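Local coordinates for protein glycoside hydrolase family 31 (Kribbella flavida DSM 17836, PDB 5X3I) that hydrolyses the alpha-1,3-glucosidic linkages of the cyclic tetrasaccharide cyclobis-(1-6)-alpha-nigerosyl inside the cell, yielding isomaltose, at residues D286-A291 with G525-G530; I342-D347 with R456-E461; A411-D416 with L439-S444; L421-T426 with G478-Y483. The protein carries 1 engineered substitution. All blocks are in the same frame, centred on the assembly; numbering follows the deposited sequence.

Contact 1: residues D286-A291 with G525-G530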
loop_
_atom_site.group_PDB
_atom_site.type_symbol
_atom_site.label_atom_id
_atom_site.label_comp_id
_atom_site.label_asym_id
_atom_site.label_seq_id
_atom_site.Cartn_x
_atom_site.Cartn_y
_atom_site.Cartn_z
ATOM N N ASP A 286 0.572 14.667 15.340
ATOM C CA ASP A 286 0.253 16.089 15.481
ATOM C C ASP A 286 0.743 16.867 14.271
ATOM O O ASP A 286 0.126 17.836 13.843
ATOM C CB ASP A 286 0.876 16.690 16.744
ATOM C CG ASP A 286 0.015 16.490 17.976
ATOM O OD1 ASP A 286 -1.106 15.966 17.834
ATOM O OD2 ASP A 286 0.469 16.851 19.085
ATOM N N GLU A 287 1.894 16.457 13.757
ATOM C CA GLU A 287 2.471 17.089 12.588
ATOM C C GLU A 287 1.841 16.644 11.261
ATOM O O GLU A 287 1.531 17.472 10.423
ATOM C CB GLU A 287 3.981 16.809 12.570
ATOM C CG GLU A 287 4.749 17.443 11.435
ATOM C CD GLU A 287 6.244 17.099 11.474
ATOM O OE1 GLU A 287 6.813 16.876 10.388
ATOM O OE2 GLU A 287 6.831 17.038 12.582
ATOM N N VAL A 288 1.724 15.340 11.043
ATOM C CA VAL A 288 1.283 14.866 9.727
ATOM C C VAL A 288 -0.185 14.422 9.585
ATOM O O VAL A 288 -0.645 14.145 8.483
ATOM C CB VAL A 288 2.186 13.733 9.258
ATOM C CG1 VAL A 288 3.650 14.182 9.382
ATOM C CG2 VAL A 288 1.942 12.475 10.067
ATOM N N GLY A 289 -0.930 14.418 10.679
ATOM C CA GLY A 289 -2.289 13.913 10.647
ATOM C C GLY A 289 -2.551 12.608 11.371
ATOM O O GLY A 289 -1.641 11.825 11.661
ATOM N N ARG A 290 -3.838 12.387 11.647
ATOM C CA ARG A 290 -4.300 11.375 12.582
ATOM C C ARG A 290 -5.689 10.845 12.163
ATOM O O ARG A 290 -6.457 11.553 11.529
ATOM C CB ARG A 290 -4.348 11.980 13.992
ATOM C CG ARG A 290 -4.834 11.082 15.101
ATOM C CD ARG A 290 -4.951 11.860 16.413
ATOM N NE ARG A 290 -3.661 12.039 17.078
ATOM C CZ ARG A 290 -3.003 13.192 17.144
ATOM N NH1 ARG A 290 -3.496 14.287 16.586
ATOM N NH2 ARG A 290 -1.846 13.246 17.778
ATOM N N ALA A 291 -5.994 9.605 12.521
ATOM C CA ALA A 291 -7.292 9.029 12.201
ATOM C C ALA A 291 -8.402 9.793 12.899
ATOM O O ALA A 291 -8.193 10.399 13.939
ATOM C CB ALA A 291 -7.346 7.577 12.592
ATOM N N GLY A 525 0.795 11.053 6.129
ATOM C CA GLY A 525 -0.468 11.763 6.031
ATOM C C GLY A 525 -1.679 10.873 5.768
ATOM O O GLY A 525 -2.804 11.273 6.056
ATOM N N SER A 526 -1.454 9.670 5.242
ATOM C CA SER A 526 -2.548 8.730 4.994
ATOM C C SER A 526 -3.320 8.339 6.266
ATOM O O SER A 526 -4.451 7.859 6.182
ATOM C CB SER A 526 -2.028 7.465 4.306
ATOM O OG SER A 526 -1.757 7.709 2.949
ATOM N N GLN A 527 -2.712 8.563 7.428
ATOM C CA GLN A 527 -3.339 8.264 8.714
ATOM C C GLN A 527 -4.739 8.893 8.823
ATOM O O GLN A 527 -5.627 8.335 9.449
ATOM C CB GLN A 527 -2.472 8.760 9.882
ATOM C CG GLN A 527 -1.099 8.085 10.051
ATOM C CD GLN A 527 0.017 8.834 9.336
ATOM O OE1 GLN A 527 -0.226 9.517 8.348
ATOM N NE2 GLN A 527 1.252 8.706 9.840
ATOM N N ALA A 528 -4.910 10.057 8.216
ATOM C CA ALA A 528 -6.152 10.795 8.338
ATOM C C ALA A 528 -7.255 10.267 7.423
ATOM O O ALA A 528 -8.386 10.719 7.518
ATOM C CB ALA A 528 -5.910 12.275 8.058
ATOM N N HIS A 529 -6.925 9.362 6.505
ATOM C CA HIS A 529 -7.930 8.975 5.523
ATOM C C HIS A 529 -8.282 7.496 5.419
ATOM O O HIS A 529 -7.670 6.756 4.657
ATOM C CB HIS A 529 -7.435 9.461 4.154
ATOM C CG HIS A 529 -6.993 10.891 4.157
ATOM N ND1 HIS A 529 -7.879 11.939 4.239
ATOM C CD2 HIS A 529 -5.756 11.444 4.109
ATOM C CE1 HIS A 529 -7.213 13.079 4.233
ATOM N NE2 HIS A 529 -5.923 12.808 4.152
ATOM N N GLY A 530 -9.424 7.138 5.984
ATOM C CA GLY A 530 -9.978 5.814 5.813
ATOM C C GLY A 530 -9.241 4.618 6.371
ATOM O O GLY A 530 -8.527 4.686 7.363
HETATM O O HOH W 1 -3.304 13.883 6.320
#
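Val288 and Gly525 bring the two backbones together at one end of this contact, and Ala291 and Ala528 do so at the other, where their CA atoms lie 4.4 Å apart. Helix 277-288 ends here. Gly289 leaves it with a positive phi of 110°, an angle at which a side chain would jam against the preceding carbonyl, and a CB would also crowd Ala528. The meeting is made largely by CA-H...O contacts: Gly525 CA lies 3.4 Å from Val288 O, and Ala528 CA 3.3 Å from Arg290 O. Water 1 donates to Gly525 O at 2.7 Å and, weakly, to Val288 O.

Among the side chains, Gln527 does most. A bend in its chain (chi2 93°) lays the amide obliquely across Val288, with NE2 3.8 Å from Val288 CG2, while its CB rests 3.6 Å from Gly289 O. NE2 is spent on Cys557 O, and OE1 takes a weak bond from Gly525 N, so the amide ties its own turn to the loop behind it. Shortened to an alanine, this residue would probably leave Cys557 O without its donor and open a gap beside the Val288 methyl. Farther out, Arg290 presents NH1 and NH2 end-on to one oxygen of Asp286, the shorter bond being NH2 to OD1 at 2.8 Å; its NE bridges to Asp651.

Helix 277-288, which comes before the first barrel strand 302-304, is seated on the turn leading into strand 531-533 by weak CA-H...O contacts, one water and the Val288 methyl against the Gln527 amide, without direct conventional hydrogen bonds.

Contact 2: residues I342-D347 with R456-E461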
loop_
_atom_site.group_PDB
_atom_site.type_symbol
_atom_site.label_atom_id
_atom_site.label_comp_id
_atom_site.label_asym_id
_atom_site.label_seq_id
_atom_site.Cartn_x
_atom_site.Cartn_y
_atom_site.Cartn_z
ATOM N N ILE A 342 -15.336 2.989 -14.886
ATOM C CA ILE A 342 -15.372 2.520 -13.522
ATOM C C ILE A 342 -16.076 3.529 -12.628
ATOM O O ILE A 342 -15.670 3.768 -11.529
ATOM C CB ILE A 342 -13.986 2.175 -12.947
ATOM C CG1 ILE A 342 -13.005 1.728 -14.022
ATOM C CG2 ILE A 342 -14.079 1.138 -11.853
ATOM C CD1 ILE A 342 -13.290 0.412 -14.680
ATOM N N THR A 343 -17.125 4.123 -13.147
ATOM C CA THR A 343 -17.968 4.996 -12.389
ATOM C C THR A 343 -19.431 4.788 -12.763
ATOM O O THR A 343 -20.261 5.536 -12.383
ATOM C CB THR A 343 -17.520 6.476 -12.493
ATOM O OG1 THR A 343 -18.200 7.264 -11.536
ATOM C CG2 THR A 343 -17.778 6.987 -13.877
ATOM N N ILE A 344 -19.704 3.721 -13.491
ATOM C CA ILE A 344 -21.064 3.387 -13.938
ATOM C C ILE A 344 -21.349 1.879 -13.810
ATOM O O ILE A 344 -20.492 1.069 -14.127
ATOM C CB ILE A 344 -21.267 3.835 -15.415
ATOM C CG1 ILE A 344 -21.290 5.361 -15.518
ATOM C CG2 ILE A 344 -22.535 3.237 -16.019
ATOM C CD1 ILE A 344 -21.299 5.875 -16.938
ATOM N N TRP A 345 -22.532 1.499 -13.329
ATOM C CA TRP A 345 -22.869 0.074 -13.204
ATOM C C TRP A 345 -22.794 -0.625 -14.572
ATOM O O TRP A 345 -23.252 -0.083 -15.566
ATOM C CB TRP A 345 -24.271 -0.118 -12.613
ATOM C CG TRP A 345 -24.449 0.262 -11.171
ATOM C CD1 TRP A 345 -24.914 1.451 -10.682
ATOM C CD2 TRP A 345 -24.209 -0.569 -10.033
ATOM N NE1 TRP A 345 -24.966 1.414 -9.305
ATOM C CE2 TRP A 345 -24.534 0.184 -8.885
ATOM C CE3 TRP A 345 -23.750 -1.877 -9.872
ATOM C CZ2 TRP A 345 -24.411 -0.327 -7.605
ATOM C CZ3 TRP A 345 -23.628 -2.380 -8.593
ATOM C CH2 TRP A 345 -23.954 -1.606 -7.479
ATOM N N ARG A 346 -22.214 -1.815 -14.622
ATOM C CA ARG A 346 -22.178 -2.564 -15.871
ATOM C C ARG A 346 -23.585 -2.770 -16.442
ATOM O O ARG A 346 -24.534 -3.040 -15.698
ATOM C CB ARG A 346 -21.495 -3.917 -15.694
ATOM C CG ARG A 346 -21.389 -4.705 -16.996
ATOM C CD ARG A 346 -20.277 -5.751 -16.944
ATOM N NE ARG A 346 -20.593 -6.866 -16.065
ATOM C CZ ARG A 346 -21.012 -8.055 -16.484
ATOM N NH1 ARG A 346 -21.186 -8.292 -17.779
ATOM N NH2 ARG A 346 -21.244 -9.014 -15.606
ATOM N N ASP A 347 -23.662 -2.622 -17.764
ATOM C CA ASP A 347 -24.875 -2.698 -18.588
ATOM C C ASP A 347 -25.899 -1.609 -18.311
ATOM O O ASP A 347 -27.055 -1.745 -18.684
ATOM C CB ASP A 347 -25.557 -4.059 -18.412
ATOM C CG ASP A 347 -24.696 -5.198 -18.877
ATOM O OD1 ASP A 347 -23.896 -4.980 -19.800
ATOM O OD2 ASP A 347 -24.800 -6.311 -18.319
ATOM N N ARG A 456 -18.919 10.073 -9.405
ATOM C CA ARG A 456 -19.337 9.038 -8.473
ATOM C C ARG A 456 -20.441 9.495 -7.492
ATOM O O ARG A 456 -20.943 8.687 -6.703
ATOM C CB ARG A 456 -18.133 8.540 -7.671
ATOM C CG ARG A 456 -17.117 7.696 -8.453
ATOM C CD ARG A 456 -16.159 8.515 -9.315
ATOM N NE ARG A 456 -15.190 7.616 -9.929
ATOM C CZ ARG A 456 -14.433 7.892 -10.983
ATOM N NH1 ARG A 456 -14.482 9.082 -11.578
ATOM N NH2 ARG A 456 -13.615 6.955 -11.439
ATOM N N ARG A 457 -20.795 10.776 -7.536
ATOM C CA ARG A 457 -21.675 11.341 -6.513
ATOM C C ARG A 457 -23.027 10.618 -6.426
ATOM O O ARG A 457 -23.506 10.341 -5.327
ATOM C CB ARG A 457 -21.903 12.840 -6.743
ATOM C CG ARG A 457 -22.829 13.495 -5.717
ATOM C CD ARG A 457 -22.796 15.026 -5.793
ATOM N NE ARG A 457 -21.466 15.518 -5.472
ATOM C CZ ARG A 457 -20.990 15.634 -4.236
ATOM N NH1 ARG A 457 -21.753 15.325 -3.190
ATOM N NH2 ARG A 457 -19.753 16.069 -4.045
ATOM N N TYR A 458 -23.622 10.295 -7.571
ATOM C CA TYR A 458 -24.919 9.614 -7.569
ATOM C C TYR A 458 -24.843 8.231 -6.904
ATOM O O TYR A 458 -25.844 7.728 -6.405
ATOM C CB TYR A 458 -25.471 9.482 -8.992
ATOM C CG TYR A 458 -24.825 8.383 -9.801
ATOM C CD1 TYR A 458 -23.582 8.569 -10.387
ATOM C CD2 TYR A 458 -25.461 7.163 -9.987
ATOM C CE1 TYR A 458 -22.986 7.567 -11.135
ATOM C CE2 TYR A 458 -24.872 6.148 -10.737
ATOM C CZ TYR A 458 -23.630 6.361 -11.305
ATOM O OH TYR A 458 -23.030 5.374 -12.037
ATOM N N LEU A 459 -23.656 7.630 -6.873
ATOM C CA LEU A 459 -23.495 6.330 -6.229
ATOM C C LEU A 459 -23.707 6.442 -4.728
ATOM O O LEU A 459 -24.305 5.553 -4.122
ATOM C CB LEU A 459 -22.122 5.719 -6.517
ATOM C CG LEU A 459 -21.767 5.439 -7.975
ATOM C CD1 LEU A 459 -20.254 5.254 -8.119
ATOM C CD2 LEU A 459 -22.509 4.205 -8.502
ATOM N N VAL A 460 -23.204 7.522 -4.131
ATOM C CA VAL A 460 -23.427 7.771 -2.706
ATOM C C VAL A 460 -24.790 8.426 -2.404
ATOM O O VAL A 460 -25.448 8.061 -1.439
ATOM C CB VAL A 460 -22.309 8.639 -2.094
ATOM C CG1 VAL A 460 -22.493 8.736 -0.608
ATOM C CG2 VAL A 460 -20.944 8.026 -2.366
ATOM N N GLU A 461 -25.202 9.396 -3.211
ATOM C CA GLU A 461 -26.412 10.156 -2.898
ATOM C C GLU A 461 -27.715 9.433 -3.299
ATOM O O GLU A 461 -28.672 9.434 -2.543
ATOM C CB GLU A 461 -26.335 11.549 -3.528
ATOM C CG GLU A 461 -25.237 12.384 -2.886
ATOM C CD GLU A 461 -25.252 13.847 -3.282
ATOM O OE1 GLU A 461 -26.075 14.253 -4.123
ATOM O OE2 GLU A 461 -24.401 14.592 -2.754
HETATM O O HOH W 2 -12.617 4.254 -10.517
HETATM O O HOH W 3 -24.870 3.481 -13.397
#
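Thr343 lies over one face of the Arg456 guanidinium, its CB 3.6 Å above the centre of the plane, and the two side chains cross at about a right angle. In the TIM barrel, the loop leaving the C-terminal end of strand 330-333 here meets helix 457-461, which precedes strand 467-470. A chi1 of -168°, with OG1 opposite the threonine's own N, brings Thr343 OG1 onto the aliphatic part of the arginine, 3.3 Å from Arg456 CD.

Other residues fix the guanidinium's rotation. NE bonds Gln393 and NH1 bonds Trp452 O, while the Trp452 ring makes a cation-pi contact. In the guanidinium plane, at its edge, NH2 donates to water 2 at 3.0 Å. A leucine in its place would probably leave Gln393 OE1 and Trp452 O without these donors and take away the flat platform under Thr343. Ile342, beside this group, has its side chain about 9 Å from that of Ala471, the engineered residue at the position inferred to hold the nucleophile.

Tyr458, two residues on, has its ring carbon CG between the backbone N and carbonyl (chi1 77°) and reaches the same threonine edge first, OH donating to Thr343 O at 2.8 Å. The hydroxyl also lies against Ile344 CA and CG1, while the Leu459 methyl CD2 packs obliquely on Trp345, 3.8 Å from NE1. Water 3, in the plane of the indole at its edge, donates to Tyr458 OH at 3.0 Å and accepts from Trp345 N at 3.1 Å.

Contact 3: residues A411-D416 with L439-S444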
loop_
_atom_site.group_PDB
_atom_site.type_symbol
_atom_site.label_atom_id
_atom_site.label_comp_id
_atom_site.label_asym_id
_atom_site.label_seq_id
_atom_site.Cartn_x
_atom_site.Cartn_y
_atom_site.Cartn_z
ATOM N N ALA A 411 -10.959 12.910 -22.952
ATOM C CA ALA A 411 -10.752 14.103 -23.754
ATOM C C ALA A 411 -10.988 15.351 -22.913
ATOM O O ALA A 411 -10.236 16.308 -23.013
ATOM C CB ALA A 411 -11.657 14.102 -24.972
ATOM N N ALA A 412 -12.034 15.335 -22.089
ATOM C CA ALA A 412 -12.290 16.444 -21.186
ATOM C C ALA A 412 -11.135 16.630 -20.205
ATOM O O ALA A 412 -10.805 17.745 -19.861
ATOM C CB ALA A 412 -13.580 16.237 -20.431
ATOM N N MET A 413 -10.546 15.531 -19.753
ATOM C CA MET A 413 -9.444 15.605 -18.804
ATOM C C MET A 413 -8.271 16.384 -19.387
ATOM O O MET A 413 -7.685 17.219 -18.713
ATOM C CB MET A 413 -8.976 14.211 -18.395
ATOM C CG MET A 413 -9.868 13.502 -17.408
ATOM S SD MET A 413 -9.283 11.856 -17.020
ATOM C CE MET A 413 -7.940 12.198 -15.902
ATOM N N VAL A 414 -7.940 16.098 -20.643
ATOM C CA VAL A 414 -6.849 16.790 -21.322
ATOM C C VAL A 414 -7.237 18.236 -21.604
ATOM O O VAL A 414 -6.468 19.142 -21.333
ATOM C CB VAL A 414 -6.460 16.099 -22.649
ATOM C CG1 VAL A 414 -5.420 16.933 -23.412
ATOM C CG2 VAL A 414 -5.946 14.686 -22.389
ATOM N N ARG A 415 -8.440 18.442 -22.133
ATOM C CA ARG A 415 -8.899 19.775 -22.510
ATOM C C ARG A 415 -8.957 20.730 -21.315
ATOM O O ARG A 415 -8.541 21.872 -21.414
ATOM C CB ARG A 415 -10.283 19.697 -23.175
ATOM C CG ARG A 415 -10.819 21.039 -23.690
ATOM C CD ARG A 415 -12.310 21.004 -24.032
ATOM N NE ARG A 415 -12.726 19.685 -24.465
ATOM C CZ ARG A 415 -13.602 18.926 -23.815
ATOM N NH1 ARG A 415 -13.894 17.732 -24.277
ATOM N NH2 ARG A 415 -14.187 19.366 -22.713
ATOM N N ASP A 416 -9.514 20.267 -20.201
ATOM C CA ASP A 416 -9.733 21.131 -19.045
ATOM C C ASP A 416 -8.657 21.040 -17.969
ATOM O O ASP A 416 -8.820 21.579 -16.882
ATOM C CB ASP A 416 -11.108 20.859 -18.456
ATOM C CG ASP A 416 -12.219 21.274 -19.402
ATOM O OD1 ASP A 416 -11.924 22.007 -20.357
ATOM O OD2 ASP A 416 -13.373 20.872 -19.199
ATOM N N LEU A 439 -4.838 7.650 -18.259
ATOM C CA LEU A 439 -4.522 8.928 -17.605
ATOM C C LEU A 439 -4.761 8.863 -16.100
ATOM O O LEU A 439 -5.578 8.078 -15.635
ATOM C CB LEU A 439 -5.361 10.064 -18.194
ATOM C CG LEU A 439 -5.466 10.073 -19.714
ATOM C CD1 LEU A 439 -6.313 11.222 -20.182
ATOM C CD2 LEU A 439 -4.073 10.140 -20.323
ATOM N N MET A 440 -4.047 9.689 -15.349
ATOM C CA MET A 440 -4.281 9.830 -13.915
ATOM C C MET A 440 -4.953 11.165 -13.639
ATOM O O MET A 440 -4.422 12.196 -14.021
ATOM C CB MET A 440 -2.971 9.744 -13.119
ATOM C CG MET A 440 -2.271 8.385 -13.116
ATOM S SD MET A 440 -0.694 8.429 -12.212
ATOM C CE MET A 440 -1.261 8.396 -10.517
ATOM N N PRO A 441 -6.116 11.157 -12.964
ATOM C CA PRO A 441 -6.687 12.462 -12.617
ATOM C C PRO A 441 -5.764 13.176 -11.642
ATOM O O PRO A 441 -5.182 12.532 -10.779
ATOM C CB PRO A 441 -8.029 12.107 -11.963
ATOM C CG PRO A 441 -7.811 10.761 -11.384
ATOM C CD PRO A 441 -6.838 10.048 -12.325
ATOM N N ASP A 442 -5.644 14.487 -11.734
ATOM C CA ASP A 442 -4.692 15.113 -10.855
ATOM C C ASP A 442 -5.440 15.504 -9.598
ATOM O O ASP A 442 -6.002 16.584 -9.501
ATOM C CB ASP A 442 -4.096 16.336 -11.567
ATOM C CG ASP A 442 -2.996 17.022 -10.788
ATOM O OD1 ASP A 442 -2.809 16.760 -9.592
ATOM O OD2 ASP A 442 -2.325 17.867 -11.403
ATOM N N LEU A 443 -5.246 14.701 -8.566
ATOM C CA LEU A 443 -6.063 14.788 -7.364
ATOM C C LEU A 443 -5.335 15.662 -6.362
ATOM O O LEU A 443 -5.775 15.823 -5.233
ATOM C CB LEU A 443 -6.371 13.395 -6.798
ATOM C CG LEU A 443 -7.251 12.517 -7.706
ATOM C CD1 LEU A 443 -7.357 11.109 -7.178
ATOM C CD2 LEU A 443 -8.649 13.128 -7.914
ATOM N N SER A 444 -4.206 16.219 -6.796
ATOM C CA SER A 444 -3.446 17.129 -5.950
ATOM C C SER A 444 -4.156 18.459 -5.716
ATOM O O SER A 444 -3.781 19.195 -4.818
ATOM C CB SER A 444 -2.059 17.400 -6.546
ATOM O OG SER A 444 -2.106 18.398 -7.548
#
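Helix 404-415 rests Met413 and Val414 of its last turns on Leu439 and Pro441, in the buried loop that runs towards helix 446-454. Met413 carries most of the contact through its terminal methyl. The chain runs extended as far as SD and then turns (chi3 77°), which puts CE down on the Pro441 backbone, 3.5 Å from Pro441 CA. The same methyl reaches the ring at Pro441 CB, 3.9 Å away, and lies 4.1 Å from Leu439 CB. Beside it, the Val414 and Leu439 side chains cross at about a right angle, with Val414 CG2 and Leu439 CD1 4.1 Å apart.

Both pieces belong to the long excursion of the TIM barrel between strands 388-393 and 467-470. Met440 points away from the helix, and its side chain is about 8 Å from that of Glu474, an active-site residue by similarity.

Downstream, Asp442 opens an Asx turn. Its OD1 accepts from Ser444 N at 3.2 Å on the anti side and from Ser444 OG at 2.7 Å on the syn side, both from one face of the carboxylate. OD2 of the same buried acid takes the backbone N of Ala484.

Contact 4: residues L421-T426 with G478-Y483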
loop_
_atom_site.group_PDB
_atom_site.type_symbol
_atom_site.label_atom_id
_atom_site.label_comp_id
_atom_site.label_asym_id
_atom_site.label_seq_id
_atom_site.Cartn_x
_atom_site.Cartn_y
_atom_site.Cartn_z
ATOM N N LEU A 421 0.446 15.634 -15.645
ATOM C CA LEU A 421 1.178 15.981 -16.864
ATOM C C LEU A 421 2.638 15.517 -16.876
ATOM O O LEU A 421 3.271 15.412 -15.832
ATOM C CB LEU A 421 1.157 17.491 -17.076
ATOM C CG LEU A 421 -0.176 18.204 -17.293
ATOM C CD1 LEU A 421 0.074 19.702 -17.527
ATOM C CD2 LEU A 421 -0.930 17.583 -18.449
ATOM N N GLU A 422 3.152 15.246 -18.075
ATOM C CA GLU A 422 4.584 15.073 -18.271
ATOM C C GLU A 422 5.254 16.441 -18.268
ATOM O O GLU A 422 4.581 17.471 -18.263
ATOM C CB GLU A 422 4.885 14.368 -19.596
ATOM C CG GLU A 422 4.239 13.020 -19.788
ATOM C CD GLU A 422 5.099 11.877 -19.294
ATOM O OE1 GLU A 422 6.159 12.126 -18.686
ATOM O OE2 GLU A 422 4.717 10.719 -19.516
ATOM N N ALA A 423 6.579 16.445 -18.338
ATOM C CA ALA A 423 7.340 17.686 -18.336
ATOM C C ALA A 423 7.045 18.495 -19.592
ATOM O O ALA A 423 7.027 19.715 -19.553
ATOM C CB ALA A 423 8.839 17.395 -18.225
ATOM N N ASP A 424 6.764 17.802 -20.691
ATOM C CA ASP A 424 6.523 18.463 -21.969
ATOM C C ASP A 424 5.078 18.938 -22.117
ATOM O O ASP A 424 4.693 19.434 -23.167
ATOM C CB ASP A 424 6.903 17.543 -23.145
ATOM C CG ASP A 424 5.995 16.334 -23.284
ATOM O OD1 ASP A 424 5.051 16.168 -22.488
ATOM O OD2 ASP A 424 6.227 15.532 -24.214
ATOM N N GLY A 425 4.268 18.746 -21.080
ATOM C CA GLY A 425 2.920 19.278 -21.097
ATOM C C GLY A 425 1.847 18.348 -21.633
ATOM O O GLY A 425 0.660 18.655 -21.517
ATOM N N THR A 426 2.249 17.231 -22.232
ATOM C CA THR A 426 1.300 16.180 -22.609
ATOM C C THR A 426 0.842 15.421 -21.357
ATOM O O THR A 426 1.505 15.470 -20.329
ATOM C CB THR A 426 1.896 15.176 -23.605
ATOM O OG1 THR A 426 2.953 14.445 -22.975
ATOM C CG2 THR A 426 2.434 15.890 -24.869
ATOM N N GLY A 478 7.655 9.135 -12.803
ATOM C CA GLY A 478 8.722 9.886 -13.422
ATOM C C GLY A 478 9.102 11.030 -12.503
ATOM O O GLY A 478 8.247 11.597 -11.820
ATOM N N HIS A 479 10.331 11.499 -12.624
ATOM C CA HIS A 479 10.844 12.477 -11.689
ATOM C C HIS A 479 10.354 13.855 -12.071
ATOM O O HIS A 479 10.250 14.729 -11.238
ATOM C CB HIS A 479 12.378 12.448 -11.656
ATOM C CG HIS A 479 13.008 12.910 -12.932
ATOM N ND1 HIS A 479 12.960 12.172 -14.094
ATOM C CD2 HIS A 479 13.680 14.044 -13.236
ATOM C CE1 HIS A 479 13.589 12.824 -15.055
ATOM N NE2 HIS A 479 14.037 13.963 -14.559
ATOM N N ASP A 480 10.150 14.050 -13.366
ATOM C CA ASP A 480 9.754 15.332 -13.936
ATOM C C ASP A 480 8.258 15.504 -14.215
ATOM O O ASP A 480 7.882 16.419 -14.935
ATOM C CB ASP A 480 10.556 15.622 -15.201
ATOM C CG ASP A 480 10.453 14.527 -16.209
ATOM O OD1 ASP A 480 9.791 13.512 -15.924
ATOM O OD2 ASP A 480 11.050 14.682 -17.285
ATOM N N LEU A 481 7.424 14.571 -13.764
ATOM C CA LEU A 481 5.969 14.744 -13.899
ATOM C C LEU A 481 5.536 16.061 -13.252
ATOM O O LEU A 481 6.201 16.555 -12.358
ATOM C CB LEU A 481 5.210 13.575 -13.266
ATOM C CG LEU A 481 5.439 12.176 -13.837
ATOM C CD1 LEU A 481 4.468 11.174 -13.224
ATOM C CD2 LEU A 481 5.288 12.189 -15.342
ATOM N N VAL A 482 4.465 16.667 -13.752
ATOM C CA VAL A 482 3.994 17.935 -13.209
ATOM C C VAL A 482 2.558 17.864 -12.677
ATOM O O VAL A 482 1.637 17.492 -13.402
ATOM C CB VAL A 482 4.073 19.050 -14.263
ATOM C CG1 VAL A 482 3.563 20.374 -13.689
ATOM C CG2 VAL A 482 5.508 19.191 -14.781
ATOM N N TYR A 483 2.392 18.241 -11.411
ATOM C CA TYR A 483 1.099 18.269 -10.744
ATOM C C TYR A 483 0.610 19.695 -10.603
ATOM O O TYR A 483 1.410 20.621 -10.451
ATOM C CB TYR A 483 1.168 17.632 -9.360
ATOM C CG TYR A 483 1.377 16.143 -9.361
ATOM C CD1 TYR A 483 2.650 15.609 -9.287
ATOM C CD2 TYR A 483 0.294 15.267 -9.418
ATOM C CE1 TYR A 483 2.854 14.253 -9.279
ATOM C CE2 TYR A 483 0.486 13.903 -9.412
ATOM C CZ TYR A 483 1.774 13.401 -9.339
ATOM O OH TYR A 483 1.990 12.057 -9.326
HETATM O O HOH W 4 7.765 13.930 -18.059
#
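The Glu422 carboxylate brings OE1 to 3.5 Å from Leu481 CD2, the two side chains lying side by side and pointing the same way. The segments are loops of the TIM-barrel domain, joined by a single antiparallel bridge between Leu421 and Val482, a hydrogen-bonded pair. A second flat group, the carboxylate of Asp480, has the Ala423 methyl against it, Ala423 CB lying 3.6 Å from Asp480 OD2. Asp480 in turn sets its CG over one face of the His479 ring, offset toward the rim, while His27 stacks with the same imidazole.

In the bridge, Leu421 O takes the N-H of Val482 at 2.7 Å, nearly straight at 174°, and Leu421 N returns a 3.1 Å bond to Val482 O. On its flank the Leu421 and Val482 CB atoms come within 4.3 Å. A type I turn sits beside each strand-like piece, Glu422 to Gly425 and Gly478 to Leu481. Within the 421-426 loop, Asp424 makes an Asx turn: its OD1 accepts from Thr426 OG1 with the syn lone pair and from Thr426 N above the carboxylate plane.

Glu422 OE1 and Asp480 OD1 are 4.8 Å apart, like charges that may slightly raise each other's proton affinity, though a long, weak ion pair with Arg431 may offset this at Glu422. Between them water 4 accepts from Ala423 N and donates to both acids, weakly to Asp480 OD1 and at 2.5 Å to Glu422 OE1.

In the fold
Contact 1 spans the longest part of the chain, from helix 277-288, which comes before the first barrel strand 302-304, to the approach to strand 531-533, and the other three fall within that span. Contact 3 lies wholly within the span of contact 2, whereas the segments of contact 4 alternate with those of both. Contacts 2, 3 and 4 each use the long excursion between strands 388-393 and 467-470. Contacts 3 and 4 are neighbours, centres 13 Å apart, with Asp442 packed on Tyr483; contacts 2 and 3 are 19 Å apart between centres. The centre of contact 1 lies about 26 to 28 Å from the centres of the others, tying helix 277-288 to the barrel.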